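Local structure of 3-oxosteroid 1-dehydrogenase (Sterolibacterium denitrificans, 7P18) at residues S39-V48 / L142-Y153; Y100-Y109 / M212-R223. The protein probably catalyses the 1,2-dehydrogenation of 3-oxosteroids to 3-oxo-Delta(1)-steroids, using bound FAD and an external electron acceptor. All blocks are in the same frame, centred on the assembly; numbering follows the deposited sequence.

Interaction 1: S39-V48 / L142-Y153; sequences SDKYGGTSAV and LGDEFANLRMAY. With FAD (flavin-adenine dinucleotide), chain C.
Tyr-42 and Leu-149 form a single beta bridge between two loops, in which Tyr-42 N donates to Asn-148 O (3.0 Å) and Arg-150 N to Tyr-42 O (3.1 Å). With CG placed between the backbone N and the carbonyl carbon (chi1 57°), the Tyr-42 ring covers the opposing backbone, and Leu-149 CA makes a CH-pi contact with one face, 3.9 Å from the centroid. Tyr-42 OH donates to Glu-145 O at 2.9 Å, from above the carbonyl plane, while Asn-148 N reaches that oxygen from the other face. A phenylalanine here would probably leave Glu-145 O without one of its two donors. Lys-41 NZ donates to Ala-147 O (2.9 Å). The Arg-150 guanidinium offers NH2 in plane to Ser-39 OG (3.0 Å), an oxygen that also closes an ST turn with Lys-41 N and bonds Glu-37. Val-48 CB sits over the Tyr-153 ring. Turned away from 142-153, Thr-45 holds FAD O2A and Ser-46 holds FAD O1A, each through backbone N and hydroxyl. Helix 208-222 backs the contact, with Ala-213 against Ala-47, Arg-217 in a cation-pi pair with Tyr-42 and Asn-210 bonded to Arg-150 O, while Arg-206 of strand 205-206 packs on Ala-152.

Interaction 2: Y100-Y109 / M212-R223; sequences YINANMTLQY and MAAGLRHALLER
Met-212 meets Leu-107 through its backbone: CD1 of Leu-107 lies near Met-212 CA, and CD2 comes to 3.9 Å from Met-212 O. The side chain of Met-212 also lies by the hydroxyl of Tyr-109, but it was modelled in two conformers, which leaves the detail doubtful; the Tyr-109 hydroxyl itself bonds Gly-51 O. One turn on, Gly-215 illustrates how a missing side chain permits close approach. Its CA is 4.0 Å from Leu-107 CB, and a CB at this position would clash with that same atom. A water links the two backbones, accepting from Leu-107 N and donating to Gly-215 O, which also takes the helical bond from Ala-219 N. Leu-216 is shared by two partners: CG touches Leu-107 CD2, and CD2 touches Met-105 SD (3.9 Å). His-218 passes Thr-106 OG1 more loosely, at 4.0 Å from NE2. Ala-219 CB receives the end of Met-105, whose chain, extended beyond CG (chi2 -172°), brings SD to 3.7 Å. At Glu-222, OE1 accepts from two waters, one leading to Thr-106 OG1 and the other to Asn-104 O. Arg-223 then closes the contact: NH2 gives Asn-104 O a nearly straight bond (3.0 Å, 174°), and NH1 turns back to Ala-219 O. These in-plane bonds fix the guanidinium's rotation, its edge toward Asn-104, the last residue of helix 84-104. Arg-223 NE makes a salt bridge to Asp-28 of helix 17-28, which also accepts from Tyr-100 OH. Helix 208-222 thus packs on the end of helix 84-104 and the turn beyond it, with helices 17-28 and 543-559 touching Leu-216, and Phe-137 of strand 131-138 touching Thr-106 and Ala-214.

In the fold
From the N terminus the chain first lays down 39-48, beside the FAD phosphates, and then 100-109, at the end of a long helix. Segment 142-153 returns to the first of these and closes interaction 1 across 93 intervening residues; 212-223 returns to the second and closes interaction 2 across 102. The four segments alternate, so the two loops cross. Their centres are 14 Å apart, and helix 208-222 joins them directly: Ala-213 and Arg-217 face interaction 1, while Gly-215 and Ala-219 face interaction 2. The principle exemplified is that one helix, packed on two sides, can tie a cofactor-binding turn to a helix end remote in sequence.

Interaction 1: S39-V48 / L142-Y153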
loop_
_atom_site.group_PDB
_atom_site.type_symbol
_atom_site.label_atom_id
_atom_site.label_comp_id
_atom_site.label_asym_id
_atom_site.label_seq_id
_atom_site.Cartn_x
_atom_site.Cartn_y
_atom_site.Cartn_z
ATOM N N SER A 39 -11.527 12.300 -9.192
ATOM C CA SER A 39 -11.373 11.489 -10.424
ATOM C C SER A 39 -12.733 10.935 -10.834
ATOM O O SER A 39 -13.736 11.171 -10.137
ATOM C CB SER A 39 -10.326 10.410 -10.267
ATOM O OG SER A 39 -10.876 9.251 -9.684
ATOM N N ASP A 40 -12.735 10.182 -11.928
ATOM C CA ASP A 40 -13.925 9.533 -12.533
ATOM C C ASP A 40 -14.213 8.221 -11.811
ATOM O O ASP A 40 -15.231 7.609 -12.134
ATOM C CB ASP A 40 -13.696 9.271 -14.036
ATOM C CG ASP A 40 -12.453 8.455 -14.342
ATOM O OD1 ASP A 40 -11.354 8.784 -13.817
ATOM O OD2 ASP A 40 -12.577 7.478 -15.076
ATOM N N LYS A 41 -13.356 7.801 -10.858
ATOM C CA LYS A 41 -13.520 6.499 -10.150
ATOM C C LYS A 41 -13.433 6.736 -8.628
ATOM O O LYS A 41 -12.722 7.657 -8.234
ATOM C CB LYS A 41 -12.443 5.494 -10.553
ATOM C CG LYS A 41 -12.288 5.201 -12.046
ATOM C CD LYS A 41 -13.458 4.426 -12.635
ATOM C CE LYS A 41 -13.361 4.233 -14.143
ATOM N NZ LYS A 41 -14.613 3.624 -14.666
ATOM N N TYR A 42 -14.119 5.924 -7.821
ATOM C CA TYR A 42 -13.969 5.926 -6.335
ATOM C C TYR A 42 -12.935 4.862 -5.935
ATOM O O TYR A 42 -12.747 3.870 -6.680
ATOM C CB TYR A 42 -15.295 5.716 -5.605
ATOM C CG TYR A 42 -16.052 4.467 -5.958
ATOM C CD1 TYR A 42 -15.752 3.262 -5.348
ATOM C CD2 TYR A 42 -17.075 4.483 -6.902
ATOM C CE1 TYR A 42 -16.435 2.108 -5.668
ATOM C CE2 TYR A 42 -17.766 3.326 -7.227
ATOM C CZ TYR A 42 -17.444 2.139 -6.607
ATOM O OH TYR A 42 -18.108 0.994 -6.885
ATOM N N GLY A 43 -12.273 5.068 -4.792
ATOM C CA GLY A 43 -11.419 4.033 -4.177
ATOM C C GLY A 43 -9.958 4.397 -4.141
ATOM O O GLY A 43 -9.292 3.948 -3.201
ATOM N N GLY A 44 -9.457 5.203 -5.088
ATOM C CA GLY A 44 -8.056 5.681 -5.075
ATOM C C GLY A 44 -7.039 4.554 -4.987
ATOM O O GLY A 44 -7.336 3.440 -5.459
ATOM N N THR A 45 -5.874 4.808 -4.386
ATOM C CA THR A 45 -4.809 3.772 -4.225
ATOM C C THR A 45 -5.383 2.616 -3.413
ATOM O O THR A 45 -4.990 1.466 -3.639
ATOM C CB THR A 45 -3.552 4.326 -3.554
ATOM O OG1 THR A 45 -3.212 5.615 -4.087
ATOM C CG2 THR A 45 -2.396 3.365 -3.693
ATOM N N SER A 46 -6.305 2.922 -2.493
ATOM C CA SER A 46 -6.891 1.908 -1.591
ATOM C C SER A 46 -7.447 0.766 -2.460
ATOM O O SER A 46 -7.217 -0.425 -2.156
ATOM C CB SER A 46 -7.945 2.585 -0.713
ATOM O OG SER A 46 -7.384 3.634 0.078
ATOM N N ALA A 47 -8.142 1.125 -3.534
ATOM C CA ALA A 47 -8.844 0.165 -4.416
ATOM C C ALA A 47 -7.861 -0.781 -5.115
ATOM O O ALA A 47 -8.266 -1.924 -5.400
ATOM C CB ALA A 47 -9.690 0.931 -5.397
ATOM N N VAL A 48 -6.633 -0.332 -5.403
ATOM C CA VAL A 48 -5.626 -1.130 -6.156
ATOM C C VAL A 48 -4.630 -1.781 -5.193
ATOM O O VAL A 48 -3.631 -2.330 -5.651
ATOM C CB VAL A 48 -4.954 -0.270 -7.255
ATOM C CG1 VAL A 48 -5.991 0.260 -8.225
ATOM C CG2 VAL A 48 -4.098 0.849 -6.709
ATOM N N LEU A 142 -23.279 -3.777 -5.921
ATOM C CA LEU A 142 -23.110 -2.343 -6.256
ATOM C C LEU A 142 -24.107 -1.867 -7.333
ATOM O O LEU A 142 -24.206 -0.633 -7.516
ATOM C CB LEU A 142 -21.674 -2.122 -6.728
ATOM C CG LEU A 142 -20.617 -2.342 -5.644
ATOM C CD1 LEU A 142 -19.249 -2.369 -6.284
ATOM C CD2 LEU A 142 -20.727 -1.261 -4.576
ATOM N N GLY A 143 -24.776 -2.777 -8.044
ATOM C CA GLY A 143 -25.538 -2.418 -9.258
ATOM C C GLY A 143 -24.682 -1.569 -10.192
ATOM O O GLY A 143 -23.486 -1.906 -10.397
ATOM N N ASP A 144 -25.237 -0.458 -10.685
ATOM C CA ASP A 144 -24.592 0.373 -11.732
ATOM C C ASP A 144 -23.341 1.073 -11.172
ATOM O O ASP A 144 -22.500 1.472 -11.989
ATOM C CB ASP A 144 -25.582 1.368 -12.334
ATOM C CG ASP A 144 -26.689 0.702 -13.131
ATOM O OD1 ASP A 144 -26.425 -0.324 -13.788
ATOM O OD2 ASP A 144 -27.804 1.214 -13.070
ATOM N N GLU A 145 -23.165 1.161 -9.845
ATOM C CA GLU A 145 -21.953 1.809 -9.252
ATOM C C GLU A 145 -20.705 0.945 -9.442
ATOM O O GLU A 145 -19.582 1.486 -9.323
ATOM C CB GLU A 145 -22.212 2.207 -7.799
ATOM C CG GLU A 145 -23.112 3.429 -7.687
ATOM C CD GLU A 145 -22.602 4.669 -8.401
ATOM O OE1 GLU A 145 -21.373 4.770 -8.644
ATOM O OE2 GLU A 145 -23.441 5.502 -8.759
ATOM N N PHE A 146 -20.842 -0.331 -9.798
ATOM C CA PHE A 146 -19.686 -1.158 -10.194
ATOM C C PHE A 146 -18.906 -0.454 -11.310
ATOM O O PHE A 146 -17.658 -0.492 -11.292
ATOM C CB PHE A 146 -20.108 -2.573 -10.578
ATOM C CG PHE A 146 -18.948 -3.414 -11.035
ATOM C CD1 PHE A 146 -17.895 -3.680 -10.171
ATOM C CD2 PHE A 146 -18.878 -3.893 -12.342
ATOM C CE1 PHE A 146 -16.817 -4.440 -10.576
ATOM C CE2 PHE A 146 -17.768 -4.605 -12.763
ATOM C CZ PHE A 146 -16.766 -4.914 -11.873
ATOM N N ALA A 147 -19.596 0.253 -12.210
ATOM C CA ALA A 147 -18.967 0.907 -13.384
ATOM C C ALA A 147 -17.935 1.947 -12.932
ATOM O O ALA A 147 -17.014 2.222 -13.702
ATOM C CB ALA A 147 -20.032 1.541 -14.266
ATOM N N ASN A 148 -18.079 2.494 -11.717
ATOM C CA ASN A 148 -17.249 3.621 -11.210
ATOM C C ASN A 148 -16.190 3.172 -10.190
ATOM O O ASN A 148 -15.453 4.056 -9.693
ATOM C CB ASN A 148 -18.166 4.702 -10.644
ATOM C CG ASN A 148 -19.087 5.274 -11.702
ATOM O OD1 ASN A 148 -18.647 5.544 -12.827
ATOM N ND2 ASN A 148 -20.343 5.488 -11.324
ATOM N N LEU A 149 -16.058 1.869 -9.923
ATOM C CA LEU A 149 -14.973 1.318 -9.062
ATOM C C LEU A 149 -13.634 1.447 -9.796
ATOM O O LEU A 149 -13.539 1.014 -10.991
ATOM C CB LEU A 149 -15.284 -0.140 -8.717
ATOM C CG LEU A 149 -14.198 -0.938 -7.983
ATOM C CD1 LEU A 149 -13.887 -0.357 -6.611
ATOM C CD2 LEU A 149 -14.624 -2.386 -7.831
ATOM N N ARG A 150 -12.623 1.999 -9.128
ATOM C CA ARG A 150 -11.222 1.926 -9.628
ATOM C C ARG A 150 -10.810 0.459 -9.630
ATOM O O ARG A 150 -10.865 -0.164 -8.544
ATOM C CB ARG A 150 -10.252 2.778 -8.803
ATOM C CG ARG A 150 -8.842 2.804 -9.383
ATOM C CD ARG A 150 -7.997 3.927 -8.810
ATOM N NE ARG A 150 -8.586 5.232 -9.096
ATOM C CZ ARG A 150 -8.435 5.881 -10.261
ATOM N NH1 ARG A 150 -7.732 5.321 -11.238
ATOM N NH2 ARG A 150 -9.019 7.049 -10.467
ATOM N N MET A 151 -10.474 -0.124 -10.787
ATOM C CA MET A 151 -10.376 -1.601 -10.895
ATOM C C MET A 151 -8.980 -2.067 -10.505
ATOM O O MET A 151 -7.980 -1.349 -10.741
ATOM C CB MET A 151 -10.744 -2.101 -12.294
ATOM C CG MET A 151 -12.176 -1.792 -12.663
ATOM S SD MET A 151 -13.464 -2.555 -11.647
ATOM C CE MET A 151 -13.020 -4.275 -11.787
ATOM N N ALA A 152 -8.927 -3.245 -9.909
ATOM C CA ALA A 152 -7.694 -3.936 -9.488
ATOM C C ALA A 152 -6.745 -4.032 -10.687
ATOM O O ALA A 152 -7.204 -4.305 -11.820
ATOM C CB ALA A 152 -8.020 -5.299 -8.915
ATOM N N TYR A 153 -5.460 -3.821 -10.436
ATOM C CA TYR A 153 -4.359 -4.123 -11.385
ATOM C C TYR A 153 -4.399 -5.627 -11.718
ATOM O O TYR A 153 -4.604 -6.464 -10.817
ATOM C CB TYR A 153 -3.028 -3.678 -10.791
ATOM C CG TYR A 153 -2.865 -2.207 -10.471
ATOM C CD1 TYR A 153 -3.406 -1.196 -11.260
ATOM C CD2 TYR A 153 -2.082 -1.821 -9.391
ATOM C CE1 TYR A 153 -3.190 0.149 -10.976
ATOM C CE2 TYR A 153 -1.856 -0.485 -9.102
ATOM C CZ TYR A 153 -2.412 0.508 -9.893
ATOM O OH TYR A 153 -2.142 1.823 -9.583
HETATM P PA FAD C . -6.118 6.961 -1.645
HETATM O O1A FAD C . -6.547 5.563 -1.378
HETATM O O2A FAD C . -5.230 7.082 -2.854
HETATM O O5B FAD C . -7.430 7.831 -1.818
HETATM C C5B FAD C . -7.297 9.255 -2.064
HETATM C C4B FAD C . -8.402 9.674 -2.985
HETATM O O4B FAD C . -8.499 11.124 -2.971
HETATM C C3B FAD C . -8.233 9.266 -4.463
HETATM O O3B FAD C . -9.405 8.629 -4.959
HETATM C C2B FAD C . -7.939 10.594 -5.167
HETATM O O2B FAD C . -8.277 10.577 -6.548
HETATM C C1B FAD C . -8.692 11.587 -4.282
HETATM N N9A FAD C . -8.237 12.974 -4.390
HETATM C C8A FAD C . -6.978 13.452 -4.619
HETATM N N7A FAD C . -6.949 14.774 -4.758
HETATM C C5A FAD C . -8.265 15.173 -4.561
HETATM C C6A FAD C . -8.892 16.439 -4.567
HETATM N N6A FAD C . -8.269 17.588 -4.854
HETATM N N1A FAD C . -10.222 16.471 -4.335
HETATM C C2A FAD C . -10.856 15.320 -4.094
HETATM N N3A FAD C . -10.390 14.067 -4.135
HETATM C C4A FAD C . -9.062 14.073 -4.348
HETATM N N1 FAD C . -1.247 -0.315 2.254
HETATM C C2 FAD C . -1.689 -1.105 3.259
HETATM O O2 FAD C . -1.737 -0.683 4.428
HETATM N N3 FAD C . -2.119 -2.351 3.034
HETATM C C4 FAD C . -1.885 -3.008 1.843
HETATM O O4 FAD C . -2.401 -4.107 1.671
HETATM C C4X FAD C . -1.391 -2.236 0.757
HETATM N N5 FAD C . -1.190 -2.816 -0.415
HETATM C C5X FAD C . -0.785 -2.019 -1.459
HETATM C C6 FAD C . -0.654 -2.592 -2.746
HETATM C C7 FAD C . -0.383 -1.813 -3.863
HETATM C C7M FAD C . -0.277 -2.443 -5.237
HETATM C C8 FAD C . -0.291 -0.418 -3.715
HETATM C C8M FAD C . -0.023 0.463 -4.923
HETATM C C9 FAD C . -0.333 0.143 -2.454
HETATM C C9A FAD C . -0.633 -0.622 -1.310
HETATM N N10 FAD C . -0.703 -0.076 -0.019
HETATM C C10 FAD C . -1.114 -0.856 1.054
HETATM C "C1'" FAD C . -0.609 1.373 0.188
HETATM C "C2'" FAD C . -2.028 1.983 0.239
HETATM O "O2'" FAD C . -2.814 1.639 -0.901
HETATM C "C3'" FAD C . -2.015 3.512 0.401
HETATM O "O3'" FAD C . -0.987 3.941 1.297
HETATM C "C4'" FAD C . -3.376 4.017 0.834
HETATM O "O4'" FAD C . -4.337 3.525 -0.090
HETATM C "C5'" FAD C . -3.474 5.524 0.932
HETATM O "O5'" FAD C . -4.849 5.816 1.247
HETATM P P FAD C . -5.384 7.311 1.179
HETATM O O1P FAD C . -6.801 7.162 1.532
HETATM O O2P FAD C . -4.503 8.264 1.852
HETATM O O3P FAD C . -5.316 7.650 -0.421
HETATM O O HOH W 1 -16.418 5.752 -14.070
HETATM O O HOH W 2 -8.765 7.884 -13.152
HETATM O O HOH W 3 -10.238 6.929 -7.324
HETATM O O HOH W 4 -14.336 0.992 -13.493
HETATM O O HOH W 5 -4.933 -3.968 -7.676
#

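Interaction 2: Y100-Y109 / M212-R223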
loop_
_atom_site.group_PDB
_atom_site.type_symbol
_atom_site.label_atom_id
_atom_site.label_comp_id
_atom_site.label_asym_id
_atom_site.label_seq_id
_atom_site.Cartn_x
_atom_site.Cartn_y
_atom_site.Cartn_z
ATOM N N TYR A 100 -16.548 -2.741 13.959
ATOM C CA TYR A 100 -17.585 -1.850 13.423
ATOM C C TYR A 100 -17.875 -2.236 11.975
ATOM O O TYR A 100 -19.068 -2.382 11.635
ATOM C CB TYR A 100 -17.195 -0.370 13.522
ATOM C CG TYR A 100 -18.021 0.542 12.646
ATOM C CD1 TYR A 100 -19.363 0.765 12.882
ATOM C CD2 TYR A 100 -17.459 1.146 11.527
ATOM C CE1 TYR A 100 -20.139 1.552 12.032
ATOM C CE2 TYR A 100 -18.206 1.939 10.680
ATOM C CZ TYR A 100 -19.546 2.167 10.935
ATOM O OH TYR A 100 -20.248 2.978 10.074
ATOM N N ILE A 101 -16.841 -2.377 11.149
ATOM C CA ILE A 101 -17.033 -2.849 9.750
ATOM C C ILE A 101 -17.804 -4.177 9.787
ATOM O O ILE A 101 -18.831 -4.295 9.085
ATOM C CB ILE A 101 -15.702 -2.994 9.000
ATOM C CG1 ILE A 101 -15.058 -1.633 8.734
ATOM C CG2 ILE A 101 -15.959 -3.776 7.723
ATOM C CD1 ILE A 101 -13.710 -1.684 8.040
ATOM N N ASN A 102 -17.304 -5.161 10.536
ATOM C CA ASN A 102 -17.822 -6.546 10.475
ATOM C C ASN A 102 -19.298 -6.594 10.922
ATOM O O ASN A 102 -20.049 -7.362 10.314
ATOM C CB ASN A 102 -16.967 -7.507 11.276
ATOM C CG ASN A 102 -15.664 -7.839 10.612
ATOM O OD1 ASN A 102 -15.451 -7.475 9.450
ATOM N ND2 ASN A 102 -14.763 -8.433 11.388
ATOM N N ALA A 103 -19.700 -5.767 11.880
ATOM C CA ALA A 103 -21.070 -5.798 12.456
ATOM C C ALA A 103 -22.016 -4.970 11.569
ATOM O O ALA A 103 -23.202 -5.229 11.612
ATOM C CB ALA A 103 -21.068 -5.305 13.884
ATOM N N ASN A 104 -21.527 -4.007 10.779
ATOM C CA ASN A 104 -22.433 -3.014 10.147
ATOM C C ASN A 104 -22.307 -2.989 8.612
ATOM O O ASN A 104 -22.909 -2.080 8.026
ATOM C CB ASN A 104 -22.203 -1.645 10.775
ATOM C CG ASN A 104 -22.539 -1.667 12.245
ATOM O OD1 ASN A 104 -23.707 -1.610 12.585
ATOM N ND2 ASN A 104 -21.543 -1.781 13.116
ATOM N N MET A 105 -21.598 -3.945 8.009
ATOM C CA MET A 105 -21.317 -3.940 6.548
ATOM C C MET A 105 -21.299 -5.362 6.023
ATOM O O MET A 105 -21.018 -6.300 6.810
ATOM C CB MET A 105 -19.977 -3.255 6.255
ATOM C CG MET A 105 -19.916 -1.802 6.761
ATOM S SD MET A 105 -18.385 -0.967 6.185
ATOM C CE MET A 105 -18.517 0.604 7.009
ATOM N N THR A 106 -21.551 -5.527 4.715
ATOM C CA THR A 106 -21.397 -6.816 4.013
ATOM C C THR A 106 -19.910 -7.155 3.951
ATOM O O THR A 106 -19.536 -8.342 4.088
ATOM C CB THR A 106 -22.109 -6.807 2.645
ATOM O OG1 THR A 106 -23.481 -6.563 2.926
ATOM C CG2 THR A 106 -22.025 -8.122 1.915
ATOM N N LEU A 107 -19.075 -6.141 3.768
ATOM C CA LEU A 107 -17.589 -6.272 3.852
ATOM C C LEU A 107 -17.220 -6.948 5.189
ATOM O O LEU A 107 -17.783 -6.530 6.202
ATOM C CB LEU A 107 -17.006 -4.867 3.753
ATOM C CG LEU A 107 -15.501 -4.737 3.899
ATOM C CD1 LEU A 107 -14.793 -5.499 2.787
ATOM C CD2 LEU A 107 -15.138 -3.253 3.886
ATOM N N GLN A 108 -16.338 -7.936 5.156
ATOM C CA GLN A 108 -15.865 -8.715 6.327
ATOM C C GLN A 108 -14.324 -8.788 6.280
ATOM O O GLN A 108 -13.767 -9.128 5.218
ATOM C CB GLN A 108 -16.525 -10.103 6.364
ATOM C CG GLN A 108 -18.061 -10.076 6.454
ATOM C CD GLN A 108 -18.553 -9.581 7.792
ATOM O OE1 GLN A 108 -18.145 -10.117 8.834
ATOM N NE2 GLN A 108 -19.335 -8.509 7.783
ATOM N N TYR A 109 -13.664 -8.497 7.413
ATOM C CA TYR A 109 -12.208 -8.634 7.647
ATOM C C TYR A 109 -11.955 -9.855 8.520
ATOM O O TYR A 109 -12.717 -10.054 9.486
ATOM C CB TYR A 109 -11.598 -7.378 8.279
ATOM C CG TYR A 109 -11.132 -6.394 7.229
ATOM C CD1 TYR A 109 -12.004 -5.487 6.648
ATOM C CD2 TYR A 109 -9.832 -6.447 6.747
ATOM C CE1 TYR A 109 -11.615 -4.646 5.620
ATOM C CE2 TYR A 109 -9.402 -5.578 5.741
ATOM C CZ TYR A 109 -10.297 -4.702 5.161
ATOM O OH TYR A 109 -9.895 -3.859 4.154
ATOM N N MET A 212 -12.209 -4.233 -0.484
ATOM C CA MET A 212 -12.292 -3.162 0.528
ATOM C C MET A 212 -13.058 -1.959 -0.050
ATOM O O MET A 212 -14.019 -1.505 0.583
ATOM C CB MET A 212 -10.876 -2.769 0.962
ATOM C CG MET A 212 -10.828 -1.658 1.976
ATOM S SD MET A 212 -9.125 -1.301 2.419
ATOM C CE MET A 212 -8.550 -0.570 0.901
ATOM N N ALA A 213 -12.645 -1.454 -1.217
ATOM C CA ALA A 213 -13.247 -0.268 -1.851
ATOM C C ALA A 213 -14.683 -0.559 -2.293
ATOM O O ALA A 213 -15.568 0.291 -2.055
ATOM C CB ALA A 213 -12.377 0.217 -2.988
ATOM N N ALA A 214 -14.943 -1.713 -2.886
ATOM C CA ALA A 214 -16.321 -2.126 -3.268
ATOM C C ALA A 214 -17.208 -2.187 -2.025
ATOM O O ALA A 214 -18.332 -1.617 -2.030
ATOM C CB ALA A 214 -16.265 -3.487 -3.922
ATOM N N GLY A 215 -16.718 -2.880 -0.984
ATOM C CA GLY A 215 -17.491 -3.043 0.275
ATOM C C GLY A 215 -17.803 -1.711 0.927
ATOM O O GLY A 215 -18.929 -1.530 1.386
ATOM N N LEU A 216 -16.848 -0.768 0.960
ATOM C CA LEU A 216 -17.087 0.553 1.599
ATOM C C LEU A 216 -18.042 1.358 0.710
ATOM O O LEU A 216 -18.930 2.071 1.248
ATOM C CB LEU A 216 -15.758 1.267 1.839
ATOM C CG LEU A 216 -14.878 0.632 2.926
ATOM C CD1 LEU A 216 -13.469 1.224 2.891
ATOM C CD2 LEU A 216 -15.505 0.851 4.301
ATOM N N ARG A 217 -17.924 1.224 -0.611
ATOM C CA ARG A 217 -18.864 1.939 -1.514
ATOM C C ARG A 217 -20.283 1.439 -1.231
ATOM O O ARG A 217 -21.187 2.255 -1.135
ATOM C CB ARG A 217 -18.495 1.772 -2.986
ATOM C CG ARG A 217 -19.433 2.547 -3.902
ATOM C CD ARG A 217 -19.178 4.019 -3.813
ATOM N NE ARG A 217 -20.116 4.875 -4.530
ATOM C CZ ARG A 217 -21.291 5.300 -4.065
ATOM N NH1 ARG A 217 -21.746 4.912 -2.885
ATOM N NH2 ARG A 217 -22.039 6.086 -4.817
ATOM N N HIS A 218 -20.445 0.138 -1.094
ATOM C CA HIS A 218 -21.743 -0.521 -0.814
ATOM C C HIS A 218 -22.326 0.004 0.503
ATOM O O HIS A 218 -23.498 0.347 0.530
ATOM C CB HIS A 218 -21.575 -2.031 -0.808
ATOM C CG HIS A 218 -22.858 -2.738 -0.532
ATOM N ND1 HIS A 218 -23.868 -2.852 -1.490
ATOM C CD2 HIS A 218 -23.318 -3.348 0.583
ATOM C CE1 HIS A 218 -24.894 -3.507 -0.963
ATOM N NE2 HIS A 218 -24.581 -3.805 0.309
ATOM N N ALA A 219 -21.512 0.126 1.552
ATOM C CA ALA A 219 -21.912 0.710 2.847
ATOM C C ALA A 219 -22.461 2.128 2.662
ATOM O O ALA A 219 -23.483 2.462 3.284
ATOM C CB ALA A 219 -20.746 0.713 3.823
ATOM N N LEU A 220 -21.836 2.945 1.823
ATOM C CA LEU A 220 -22.302 4.324 1.565
ATOM C C LEU A 220 -23.637 4.249 0.792
ATOM O O LEU A 220 -24.548 5.064 1.075
ATOM C CB LEU A 220 -21.230 5.102 0.814
ATOM C CG LEU A 220 -19.925 5.345 1.580
ATOM C CD1 LEU A 220 -19.012 6.270 0.781
ATOM C CD2 LEU A 220 -20.195 5.913 2.978
ATOM N N LEU A 221 -23.773 3.285 -0.116
ATOM C CA LEU A 221 -25.004 3.137 -0.940
ATOM C C LEU A 221 -26.178 2.807 -0.026
ATOM O O LEU A 221 -27.183 3.478 -0.126
ATOM C CB LEU A 221 -24.813 2.028 -1.966
ATOM C CG LEU A 221 -24.200 2.443 -3.289
ATOM C CD1 LEU A 221 -23.974 1.217 -4.150
ATOM C CD2 LEU A 221 -25.087 3.458 -4.004
ATOM N N GLU A 222 -26.019 1.822 0.853
ATOM C CA GLU A 222 -27.048 1.414 1.847
ATOM C C GLU A 222 -27.465 2.598 2.709
ATOM O O GLU A 222 -28.642 2.660 3.057
ATOM C CB GLU A 222 -26.529 0.284 2.722
ATOM C CG GLU A 222 -26.363 -0.975 1.914
ATOM C CD GLU A 222 -26.487 -2.248 2.721
ATOM O OE1 GLU A 222 -25.932 -2.299 3.836
ATOM O OE2 GLU A 222 -27.165 -3.171 2.226
ATOM N N ARG A 223 -26.543 3.496 3.052
ATOM C CA ARG A 223 -26.824 4.662 3.922
ATOM C C ARG A 223 -27.255 5.863 3.072
ATOM O O ARG A 223 -27.557 6.895 3.659
ATOM C CB ARG A 223 -25.583 5.007 4.760
ATOM C CG ARG A 223 -25.178 3.879 5.701
ATOM C CD ARG A 223 -23.729 3.943 6.143
ATOM N NE ARG A 223 -23.477 3.016 7.235
ATOM C CZ ARG A 223 -23.425 1.701 7.103
ATOM N NH1 ARG A 223 -23.561 1.127 5.918
ATOM N NH2 ARG A 223 -23.216 0.950 8.168
HETATM O O HOH W 6 -23.922 -1.624 5.146
HETATM O O HOH W 7 -25.156 -4.699 4.571
HETATM O O HOH W 8 -20.122 -3.597 2.660
#